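Local coordinates for protein superoxide dismutase [Fe] (Sulfolobus solfataricus, PDB 1WB7) that destroys superoxide radicals in the archaeal cell, using one iron ion per subunit to convert them to hydrogen peroxide and molecular oxygen, at residues A[14-19]-A[86-91]; A[121-126]-A[147-152]; A[167-172]-A[186-191]. The protein carries 1 engineered substitution. One frame throughout, in Å; residues are numbered along the deposited sequence.

Interaction 1: A[14-19]-A[86-91]; sequences LPYKID and LYWENM
In the alpha-hairpin domain of the iron/manganese superoxide dismutases, the loop that precedes helix 27-57 packs against the C-terminal end of helix 67-89, and Tyr-16 and Trp-88 make the join. The phenol OH of Tyr-16 donates to Trp-88 O, 2.7 Å away, in the carbonyl plane and on a lone pair, with a C=O...O angle of 118°. Met-91 O also lies near the plane of this ring, 3.3 Å from Tyr-16 CE2, so the ring edge faces two backbone oxygens where the helix gives way to loop. One methyl of Leu-14 settles over the indole: CD1 stands 4.0 Å from the centroid of the five-membered ring of Trp-88, 19° off its normal, a CH-pi contact, while Tyr-87 CD2 lies against the opposite face. This sandwiched indole belongs to the second shell of the iron site, for it meets the metal ligand His-33 edge to face and its NE1 is hydrogen-bonded to His-38. Pro-15 CD lies over the centre of one face of the Tyr-16 ring and touches Trp-88 CB at 3.8 Å. On the exposed side, Glu-89 is bent at chi2 (-64°), which brings OE2 of its carboxylate back against Pro-15 CG.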
loop_
_atom_site.group_PDB
_atom_site.type_symbol
_atom_site.label_atom_id
_atom_site.label_comp_id
_atom_site.label_asym_id
_atom_site.label_seq_id
_atom_site.Cartn_x
_atom_site.Cartn_y
_atom_site.Cartn_z
ATOM N N LEU A 14 31.117 1.268 -0.005
ATOM C CA LEU A 14 30.840 -0.103 -0.404
ATOM C C LEU A 14 31.850 -0.974 0.353
ATOM O O LEU A 14 33.001 -0.587 0.515
ATOM C CB LEU A 14 31.019 -0.233 -1.918
ATOM C CG LEU A 14 30.242 -1.324 -2.651
ATOM C CD1 LEU A 14 28.757 -1.232 -2.312
ATOM C CD2 LEU A 14 30.468 -1.163 -4.148
ATOM N N PRO A 15 31.432 -2.155 0.836
ATOM C CA PRO A 15 32.334 -3.045 1.583
ATOM C C PRO A 15 33.335 -3.806 0.721
ATOM O O PRO A 15 34.207 -4.505 1.242
ATOM C CB PRO A 15 31.376 -4.009 2.289
ATOM C CG PRO A 15 30.021 -3.322 2.210
ATOM C CD PRO A 15 30.057 -2.676 0.866
ATOM N N TYR A 16 33.204 -3.674 -0.593
ATOM C CA TYR A 16 34.077 -4.371 -1.526
ATOM C C TYR A 16 34.073 -3.654 -2.863
ATOM O O TYR A 16 33.368 -2.661 -3.042
ATOM C CB TYR A 16 33.591 -5.814 -1.700
ATOM C CG TYR A 16 32.085 -5.950 -1.581
ATOM C CD1 TYR A 16 31.234 -5.434 -2.563
ATOM C CD2 TYR A 16 31.509 -6.535 -0.449
ATOM C CE1 TYR A 16 29.846 -5.491 -2.417
ATOM C CE2 TYR A 16 30.124 -6.595 -0.293
ATOM C CZ TYR A 16 29.302 -6.067 -1.278
ATOM O OH TYR A 16 27.938 -6.088 -1.105
ATOM N N LYS A 17 34.872 -4.154 -3.797
ATOM C CA LYS A 17 34.955 -3.572 -5.127
ATOM C C LYS A 17 33.624 -3.860 -5.807
ATOM O O LYS A 17 32.915 -4.782 -5.406
ATOM C CB LYS A 17 36.097 -4.215 -5.917
ATOM C CG LYS A 17 37.439 -4.292 -5.181
ATOM C CD LYS A 17 37.662 -5.667 -4.513
ATOM C CE LYS A 17 36.772 -5.884 -3.283
ATOM N NZ LYS A 17 36.844 -7.262 -2.709
ATOM N N ILE A 18 33.288 -3.090 -6.840
ATOM C CA ILE A 18 32.021 -3.279 -7.536
ATOM C C ILE A 18 31.913 -4.598 -8.307
ATOM O O ILE A 18 30.813 -5.017 -8.677
ATOM C CB ILE A 18 31.730 -2.113 -8.512
ATOM C CG1 ILE A 18 32.816 -2.041 -9.586
ATOM C CG2 ILE A 18 31.639 -0.802 -7.743
ATOM C CD1 ILE A 18 32.539 -1.006 -10.664
ATOM N N ASP A 19 33.040 -5.259 -8.538
ATOM C CA ASP A 19 33.037 -6.525 -9.264
ATOM C C ASP A 19 33.215 -7.724 -8.334
ATOM O O ASP A 19 33.230 -8.873 -8.779
ATOM C CB ASP A 19 34.151 -6.519 -10.310
ATOM C CG ASP A 19 35.536 -6.397 -9.689
ATOM O OD1 ASP A 19 35.634 -6.074 -8.482
ATOM O OD2 ASP A 19 36.528 -6.615 -10.417
ATOM N N LEU A 86 22.036 -2.129 4.361
ATOM C CA LEU A 86 22.015 -3.458 4.952
ATOM C C LEU A 86 22.348 -4.481 3.876
ATOM O O LEU A 86 23.075 -5.445 4.113
ATOM C CB LEU A 86 20.634 -3.768 5.531
ATOM C CG LEU A 86 20.204 -3.027 6.792
ATOM C CD1 LEU A 86 18.816 -3.481 7.171
ATOM C CD2 LEU A 86 21.194 -3.302 7.931
ATOM N N TYR A 87 21.806 -4.251 2.686
ATOM C CA TYR A 87 22.005 -5.133 1.546
ATOM C C TYR A 87 23.481 -5.341 1.210
ATOM O O TYR A 87 23.926 -6.477 1.056
ATOM C CB TYR A 87 21.257 -4.549 0.350
ATOM C CG TYR A 87 21.336 -5.358 -0.924
ATOM C CD1 TYR A 87 20.879 -6.677 -0.973
ATOM C CD2 TYR A 87 21.808 -4.775 -2.101
ATOM C CE1 TYR A 87 20.885 -7.390 -2.172
ATOM C CE2 TYR A 87 21.818 -5.476 -3.299
ATOM C CZ TYR A 87 21.355 -6.778 -3.331
ATOM O OH TYR A 87 21.339 -7.449 -4.528
ATOM N N TRP A 88 24.238 -4.247 1.101
ATOM C CA TRP A 88 25.666 -4.327 0.775
ATOM C C TRP A 88 26.435 -5.132 1.817
ATOM O O TRP A 88 27.259 -5.977 1.471
ATOM C CB TRP A 88 26.294 -2.930 0.696
ATOM C CG TRP A 88 25.610 -1.994 -0.229
ATOM C CD1 TRP A 88 25.253 -0.704 0.039
ATOM C CD2 TRP A 88 25.167 -2.267 -1.563
ATOM N NE1 TRP A 88 24.609 -0.158 -1.043
ATOM C CE2 TRP A 88 24.541 -1.096 -2.040
ATOM C CE3 TRP A 88 25.233 -3.389 -2.400
ATOM C CZ2 TRP A 88 23.982 -1.012 -3.323
ATOM C CZ3 TRP A 88 24.675 -3.306 -3.679
ATOM C CH2 TRP A 88 24.059 -2.126 -4.124
ATOM N N GLU A 89 26.167 -4.854 3.092
ATOM C CA GLU A 89 26.842 -5.536 4.189
ATOM C C GLU A 89 26.366 -6.974 4.362
ATOM O O GLU A 89 27.028 -7.777 5.017
ATOM C CB GLU A 89 26.622 -4.782 5.502
ATOM C CG GLU A 89 27.242 -3.397 5.580
ATOM C CD GLU A 89 28.763 -3.414 5.506
ATOM O OE1 GLU A 89 29.383 -4.399 5.975
ATOM O OE2 GLU A 89 29.342 -2.428 4.992
ATOM N N ASN A 90 25.220 -7.301 3.779
ATOM C CA ASN A 90 24.683 -8.652 3.908
ATOM C C ASN A 90 25.256 -9.582 2.848
ATOM O O ASN A 90 24.917 -10.766 2.799
ATOM C CB ASN A 90 23.155 -8.630 3.802
ATOM C CG ASN A 90 22.516 -9.852 4.424
ATOM O OD1 ASN A 90 21.588 -10.441 3.865
ATOM N ND2 ASN A 90 23.005 -10.237 5.601
ATOM N N MET A 91 26.117 -9.041 1.990
ATOM C CA MET A 91 26.739 -9.841 0.947
ATOM C C MET A 91 28.262 -9.749 1.024
ATOM O O MET A 91 28.809 -8.860 1.674
ATOM C CB MET A 91 26.264 -9.386 -0.437
ATOM C CG MET A 91 24.775 -9.562 -0.668
ATOM S SD MET A 91 24.296 -9.148 -2.347
ATOM C CE MET A 91 24.539 -7.348 -2.324
#

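Interaction 2: A[121-126]-A[147-152]; sequences QVFTET and LQIMTF
Ile-149 points its CB toward helix 121-126, and its branches divide there among three helix residues. CG2, anti to the backbone N, runs to the methyl of Thr-126, with CG2 to CG2 at 3.6 Å. The other branch, CG1, lies near the ring plane of Phe-123 and meets its edge at CD1, 3.9 Å away. At the tip, Ile-149 CD1 reaches Val-122 CG1 at 3.8 Å. This is helix-on-sheet packing in the C-terminal alpha/beta domain: segment 121-126 of helix 116-128 runs nearly along segment 147-152 of strand 147-153, an edge strand of the three-stranded antiparallel sheet within the chain, with axes 9.2 Å apart at 18°. Further along the strand, Thr-151 CG2 touches both the methyl of Thr-126 and its backbone oxygen, the latter at 3.4 Å. Thr-126 can offer its methyl to the strand because its hydroxyl is turned back onto the helix, where OG1 donates to Val-122 O at 2.8 Å, from the opposite face of that carbonyl to Thr-126 N. A serine here would probably leave a gap between Ile-149 CG2 and Thr-151 CG2. Thr-151 OG1 is hydrogen-bonded to Gln-68 NE2 of the second subunit, whose Ile-67 packs on Thr-126.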
loop_
_atom_site.group_PDB
_atom_site.type_symbol
_atom_site.label_atom_id
_atom_site.label_comp_id
_atom_site.label_asym_id
_atom_site.label_seq_id
_atom_site.Cartn_x
_atom_site.Cartn_y
_atom_site.Cartn_z
ATOM N N GLN A 121 14.672 -23.216 0.929
ATOM C CA GLN A 121 13.525 -23.472 0.066
ATOM C C GLN A 121 12.375 -22.522 0.358
ATOM O O GLN A 121 11.843 -21.879 -0.545
ATOM C CB GLN A 121 13.013 -24.901 0.251
ATOM C CG GLN A 121 13.930 -25.985 -0.250
ATOM C CD GLN A 121 13.257 -27.338 -0.194
ATOM O OE1 GLN A 121 12.786 -27.765 0.856
ATOM N NE2 GLN A 121 13.197 -28.017 -1.334
ATOM N N VAL A 122 11.987 -22.449 1.627
ATOM C CA VAL A 122 10.886 -21.590 2.039
ATOM C C VAL A 122 11.174 -20.117 1.764
ATOM O O VAL A 122 10.282 -19.380 1.342
ATOM C CB VAL A 122 10.566 -21.783 3.536
ATOM C CG1 VAL A 122 9.471 -20.823 3.975
ATOM C CG2 VAL A 122 10.134 -23.222 3.778
ATOM N N PHE A 123 12.414 -19.694 1.984
ATOM C CA PHE A 123 12.785 -18.300 1.753
ATOM C C PHE A 123 12.743 -17.978 0.266
ATOM O O PHE A 123 12.240 -16.936 -0.144
ATOM C CB PHE A 123 14.195 -18.014 2.276
ATOM C CG PHE A 123 14.520 -16.549 2.357
ATOM C CD1 PHE A 123 14.077 -15.783 3.435
ATOM C CD2 PHE A 123 15.233 -15.923 1.343
ATOM C CE1 PHE A 123 14.338 -14.418 3.499
ATOM C CE2 PHE A 123 15.500 -14.558 1.394
ATOM C CZ PHE A 123 15.051 -13.801 2.475
ATOM N N THR A 124 13.298 -18.876 -0.533
ATOM C CA THR A 124 13.338 -18.700 -1.974
ATOM C C THR A 124 11.909 -18.645 -2.511
ATOM O O THR A 124 11.574 -17.803 -3.343
ATOM C CB THR A 124 14.120 -19.857 -2.626
ATOM O OG1 THR A 124 15.476 -19.816 -2.166
ATOM C CG2 THR A 124 14.105 -19.750 -4.145
ATOM N N GLU A 125 11.066 -19.534 -2.004
ATOM C CA GLU A 125 9.670 -19.601 -2.416
ATOM C C GLU A 125 8.947 -18.304 -2.066
ATOM O O GLU A 125 8.192 -17.758 -2.876
ATOM C CB GLU A 125 8.990 -20.774 -1.708
ATOM C CG GLU A 125 7.531 -20.970 -2.056
ATOM C CD GLU A 125 6.851 -21.971 -1.132
ATOM O OE1 GLU A 125 7.564 -22.769 -0.485
ATOM O OE2 GLU A 125 5.607 -21.966 -1.062
ATOM N N THR A 126 9.184 -17.813 -0.856
ATOM C CA THR A 126 8.541 -16.593 -0.395
ATOM C C THR A 126 9.058 -15.385 -1.169
ATOM O O THR A 126 8.286 -14.503 -1.538
ATOM C CB THR A 126 8.762 -16.398 1.117
ATOM O OG1 THR A 126 8.245 -17.537 1.817
ATOM C CG2 THR A 126 8.040 -15.162 1.611
ATOM N N LEU A 147 12.677 -16.393 13.804
ATOM C CA LEU A 147 13.385 -15.899 12.633
ATOM C C LEU A 147 12.215 -15.771 11.650
ATOM O O LEU A 147 11.846 -16.734 10.980
ATOM C CB LEU A 147 14.409 -16.927 12.139
ATOM C CG LEU A 147 15.671 -17.076 12.996
ATOM C CD1 LEU A 147 16.523 -18.230 12.475
ATOM C CD2 LEU A 147 16.457 -15.762 12.978
ATOM N N GLN A 148 11.618 -14.584 11.611
ATOM C CA GLN A 148 10.453 -14.300 10.774
ATOM C C GLN A 148 10.755 -13.834 9.354
ATOM O O GLN A 148 11.416 -12.809 9.144
ATOM C CB GLN A 148 9.578 -13.247 11.471
ATOM C CG GLN A 148 8.300 -12.870 10.730
ATOM C CD GLN A 148 7.333 -14.029 10.604
ATOM O OE1 GLN A 148 6.844 -14.556 11.604
ATOM N NE2 GLN A 148 7.056 -14.438 9.369
ATOM N N ILE A 149 10.257 -14.589 8.380
ATOM C CA ILE A 149 10.438 -14.238 6.976
ATOM C C ILE A 149 9.397 -13.175 6.607
ATOM O O ILE A 149 8.288 -13.173 7.133
ATOM C CB ILE A 149 10.232 -15.462 6.058
ATOM C CG1 ILE A 149 11.403 -16.438 6.208
ATOM C CG2 ILE A 149 10.104 -15.012 4.617
ATOM C CD1 ILE A 149 11.176 -17.770 5.506
ATOM N N MET A 150 9.758 -12.269 5.707
ATOM C CA MET A 150 8.835 -11.230 5.288
ATOM C C MET A 150 9.237 -10.663 3.942
ATOM O O MET A 150 10.419 -10.629 3.603
ATOM C CB MET A 150 8.805 -10.101 6.325
ATOM C CG MET A 150 7.837 -8.955 6.019
ATOM S SD MET A 150 6.117 -9.485 5.841
ATOM C CE MET A 150 5.856 -10.342 7.400
ATOM N N THR A 151 8.243 -10.249 3.162
ATOM C CA THR A 151 8.513 -9.615 1.879
ATOM C C THR A 151 7.986 -8.187 1.999
ATOM O O THR A 151 6.890 -7.959 2.525
ATOM C CB THR A 151 7.806 -10.324 0.676
ATOM O OG1 THR A 151 6.410 -10.493 0.957
ATOM C CG2 THR A 151 8.449 -11.677 0.387
ATOM N N PHE A 152 8.789 -7.232 1.543
ATOM C CA PHE A 152 8.414 -5.818 1.560
ATOM C C PHE A 152 7.949 -5.471 0.149
ATOM O O PHE A 152 8.450 -6.032 -0.828
ATOM C CB PHE A 152 9.622 -4.910 1.846
ATOM C CG PHE A 152 10.246 -5.085 3.206
ATOM C CD1 PHE A 152 11.476 -4.484 3.485
ATOM C CD2 PHE A 152 9.631 -5.841 4.202
ATOM C CE1 PHE A 152 12.087 -4.635 4.730
ATOM C CE2 PHE A 152 10.234 -5.994 5.450
ATOM C CZ PHE A 152 11.464 -5.392 5.716
#

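Interaction 3: A[167-172]-A[186-191]; sequences LILDEF and DYVNAW. With FE (Fe (III) ion), chain C.
Leu-169 and Trp-191 both hold CG anti to the backbone N (chi1 169° in each), and these torsions carry a leucine methyl from the strand and an indole from the helix toward each other. There Leu-169 CD1 sits over one face of the indole, 3.4 Å from the centroid of the five-membered ring of Trp-191 and 9° off its normal, a close CH-pi contact. The same methyl touches Tyr-187 OH; the two side chains run antiparallel to each other. The other methyl of Leu-169, CD2, turns to Val-188 CG1. At the far end of the indole, Leu-167 CD2 packs against Trp-191 CH2 at 3.4 Å.

Polar groups are matched between these apolar contacts. Tyr-187 OH donates to Asp-170 O at 2.8 Å, in the carbonyl plane and on a lone pair, and is also hydrogen-bonded to Tyr-87 OH. A water accepts from Trp-191 NE1 at 2.9 Å and lies 3.0 Å from Ile-168 O, bridging indole and strand.

Asp-170 thus has its backbone held by Tyr-187 while its side chain serves the metal: OD2 binds the iron at 1.9 Å. Its other oxygen, OD1, accepts from Phe-172 N at 2.9 Å from above the carboxylate plane, an Asx turn that helps fix the carboxylate's rotation. With His-33, His-84, His-174 and a water, Asp-170 completes the three-histidine, one-aspartate iron site of the Fe/Mn superoxide dismutases.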
loop_
_atom_site.group_PDB
_atom_site.type_symbol
_atom_site.label_atom_id
_atom_site.label_comp_id
_atom_site.label_asym_id
_atom_site.label_seq_id
_atom_site.Cartn_x
_atom_site.Cartn_y
_atom_site.Cartn_z
ATOM N N LEU A 167 18.799 -11.141 7.378
ATOM C CA LEU A 167 19.016 -11.498 5.984
ATOM C C LEU A 167 18.190 -10.524 5.150
ATOM O O LEU A 167 17.038 -10.257 5.471
ATOM C CB LEU A 167 18.511 -12.920 5.730
ATOM C CG LEU A 167 19.408 -14.005 5.143
ATOM C CD1 LEU A 167 18.509 -15.109 4.585
ATOM C CD2 LEU A 167 20.302 -13.447 4.048
ATOM N N ILE A 168 18.769 -9.984 4.085
ATOM C CA ILE A 168 18.016 -9.069 3.247
ATOM C C ILE A 168 18.342 -9.253 1.775
ATOM O O ILE A 168 19.509 -9.275 1.376
ATOM C CB ILE A 168 18.243 -7.590 3.665
ATOM C CG1 ILE A 168 17.440 -6.670 2.738
ATOM C CG2 ILE A 168 19.727 -7.245 3.641
ATOM C CD1 ILE A 168 17.224 -5.268 3.295
ATOM N N LEU A 169 17.291 -9.407 0.972
ATOM C CA LEU A 169 17.437 -9.592 -0.470
ATOM C C LEU A 169 16.683 -8.503 -1.230
ATOM O O LEU A 169 15.475 -8.347 -1.057
ATOM C CB LEU A 169 16.894 -10.964 -0.875
ATOM C CG LEU A 169 16.724 -11.241 -2.372
ATOM C CD1 LEU A 169 18.079 -11.210 -3.069
ATOM C CD2 LEU A 169 16.059 -12.604 -2.558
ATOM N N ASP A 170 17.394 -7.755 -2.068
ATOM C CA ASP A 170 16.775 -6.693 -2.859
ATOM C C ASP A 170 16.041 -7.297 -4.059
ATOM O O ASP A 170 16.631 -8.029 -4.860
ATOM C CB ASP A 170 17.838 -5.715 -3.365
ATOM C CG ASP A 170 17.234 -4.498 -4.052
ATOM O OD1 ASP A 170 16.001 -4.464 -4.254
ATOM O OD2 ASP A 170 17.995 -3.570 -4.394
ATOM N N GLU A 171 14.757 -6.982 -4.194
ATOM C CA GLU A 171 13.991 -7.511 -5.305
ATOM C C GLU A 171 13.457 -6.458 -6.270
ATOM O O GLU A 171 12.510 -6.713 -7.006
ATOM C CB GLU A 171 12.848 -8.394 -4.794
ATOM C CG GLU A 171 13.336 -9.669 -4.119
ATOM C CD GLU A 171 12.214 -10.643 -3.828
ATOM O OE1 GLU A 171 11.630 -11.191 -4.790
ATOM O OE2 GLU A 171 11.914 -10.856 -2.637
ATOM N N PHE A 172 14.048 -5.266 -6.255
ATOM C CA PHE A 172 13.648 -4.242 -7.211
ATOM C C PHE A 172 14.310 -4.737 -8.487
ATOM O O PHE A 172 15.320 -5.433 -8.429
ATOM C CB PHE A 172 14.210 -2.867 -6.840
ATOM C CG PHE A 172 13.237 -1.998 -6.095
ATOM C CD1 PHE A 172 12.805 -2.350 -4.816
ATOM C CD2 PHE A 172 12.733 -0.839 -6.681
ATOM C CE1 PHE A 172 11.879 -1.552 -4.129
ATOM C CE2 PHE A 172 11.808 -0.038 -6.004
ATOM C CZ PHE A 172 11.380 -0.394 -4.727
ATOM N N ASP A 186 16.110 -16.578 -11.100
ATOM C CA ASP A 186 17.487 -17.017 -11.316
ATOM C C ASP A 186 18.432 -16.158 -10.485
ATOM O O ASP A 186 19.444 -16.642 -9.968
ATOM C CB ASP A 186 17.867 -16.927 -12.797
ATOM C CG ASP A 186 17.110 -17.929 -13.654
ATOM O OD1 ASP A 186 16.774 -19.016 -13.144
ATOM O OD2 ASP A 186 16.864 -17.642 -14.842
ATOM N N TYR A 187 18.093 -14.878 -10.367
ATOM C CA TYR A 187 18.872 -13.933 -9.573
ATOM C C TYR A 187 18.793 -14.361 -8.108
ATOM O O TYR A 187 19.789 -14.345 -7.389
ATOM C CB TYR A 187 18.295 -12.525 -9.744
ATOM C CG TYR A 187 18.540 -11.587 -8.582
ATOM C CD1 TYR A 187 19.818 -11.109 -8.299
ATOM C CD2 TYR A 187 17.485 -11.166 -7.774
ATOM C CE1 TYR A 187 20.042 -10.226 -7.236
ATOM C CE2 TYR A 187 17.693 -10.286 -6.709
ATOM C CZ TYR A 187 18.975 -9.818 -6.445
ATOM O OH TYR A 187 19.182 -8.947 -5.399
ATOM N N VAL A 188 17.598 -14.748 -7.672
ATOM C CA VAL A 188 17.409 -15.184 -6.296
ATOM C C VAL A 188 18.281 -16.408 -6.007
ATOM O O VAL A 188 18.916 -16.482 -4.953
ATOM C CB VAL A 188 15.923 -15.522 -6.010
ATOM C CG1 VAL A 188 15.771 -16.083 -4.601
ATOM C CG2 VAL A 188 15.071 -14.271 -6.164
ATOM N N ASN A 189 18.323 -17.360 -6.940
ATOM C CA ASN A 189 19.141 -18.559 -6.744
ATOM C C ASN A 189 20.618 -18.199 -6.664
ATOM O O ASN A 189 21.347 -18.716 -5.818
ATOM C CB ASN A 189 18.949 -19.569 -7.880
ATOM C CG ASN A 189 17.586 -20.242 -7.855
ATOM O OD1 ASN A 189 17.036 -20.534 -6.785
ATOM N ND2 ASN A 189 17.041 -20.515 -9.043
ATOM N N ALA A 190 21.060 -17.311 -7.551
ATOM C CA ALA A 190 22.460 -16.896 -7.580
ATOM C C ALA A 190 22.877 -16.136 -6.324
ATOM O O ALA A 190 24.008 -16.259 -5.856
ATOM C CB ALA A 190 22.714 -16.037 -8.808
ATOM N N TRP A 191 21.950 -15.357 -5.781
ATOM C CA TRP A 191 22.203 -14.553 -4.594
ATOM C C TRP A 191 22.696 -15.351 -3.384
ATOM O O TRP A 191 23.537 -14.870 -2.624
ATOM C CB TRP A 191 20.933 -13.778 -4.240
ATOM C CG TRP A 191 20.963 -13.107 -2.914
ATOM C CD1 TRP A 191 21.608 -11.950 -2.589
ATOM C CD2 TRP A 191 20.279 -13.535 -1.735
ATOM N NE1 TRP A 191 21.360 -11.625 -1.279
ATOM C CE2 TRP A 191 20.547 -12.583 -0.730
ATOM C CE3 TRP A 191 19.463 -14.632 -1.429
ATOM C CZ2 TRP A 191 20.028 -12.691 0.560
ATOM C CZ3 TRP A 191 18.945 -14.740 -0.144
ATOM C CH2 TRP A 191 19.230 -13.774 0.833
HETATM FE FE FE C . 18.116 -1.700 -4.901
HETATM O O HOH W 1 22.313 -10.228 1.129
HETATM O O HOH W 2 15.838 -1.465 -4.260
#

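Interactions 2 and 3 are wholly buried and lie in the C-terminal domain, each setting a helix against an outermost strand of the same three-stranded sheet; interaction 1 belongs to the alpha-hairpin domain and is partly open, with Pro-15 and Glu-89 exposed. Their chemistry follows their place. Between helix 121-126 and its strand no hydrogen bond crosses, whereas the other two pairs are each joined by a tyrosine hydroxyl on a backbone oxygen and by a leucine methyl on an indole. Interactions 1 and 3, in different domains of the family, meet through Tyr-87 with Tyr-187 and Asn-90 with Ile-168. Phe-123 against Trp-191 links interaction 2 to interaction 3.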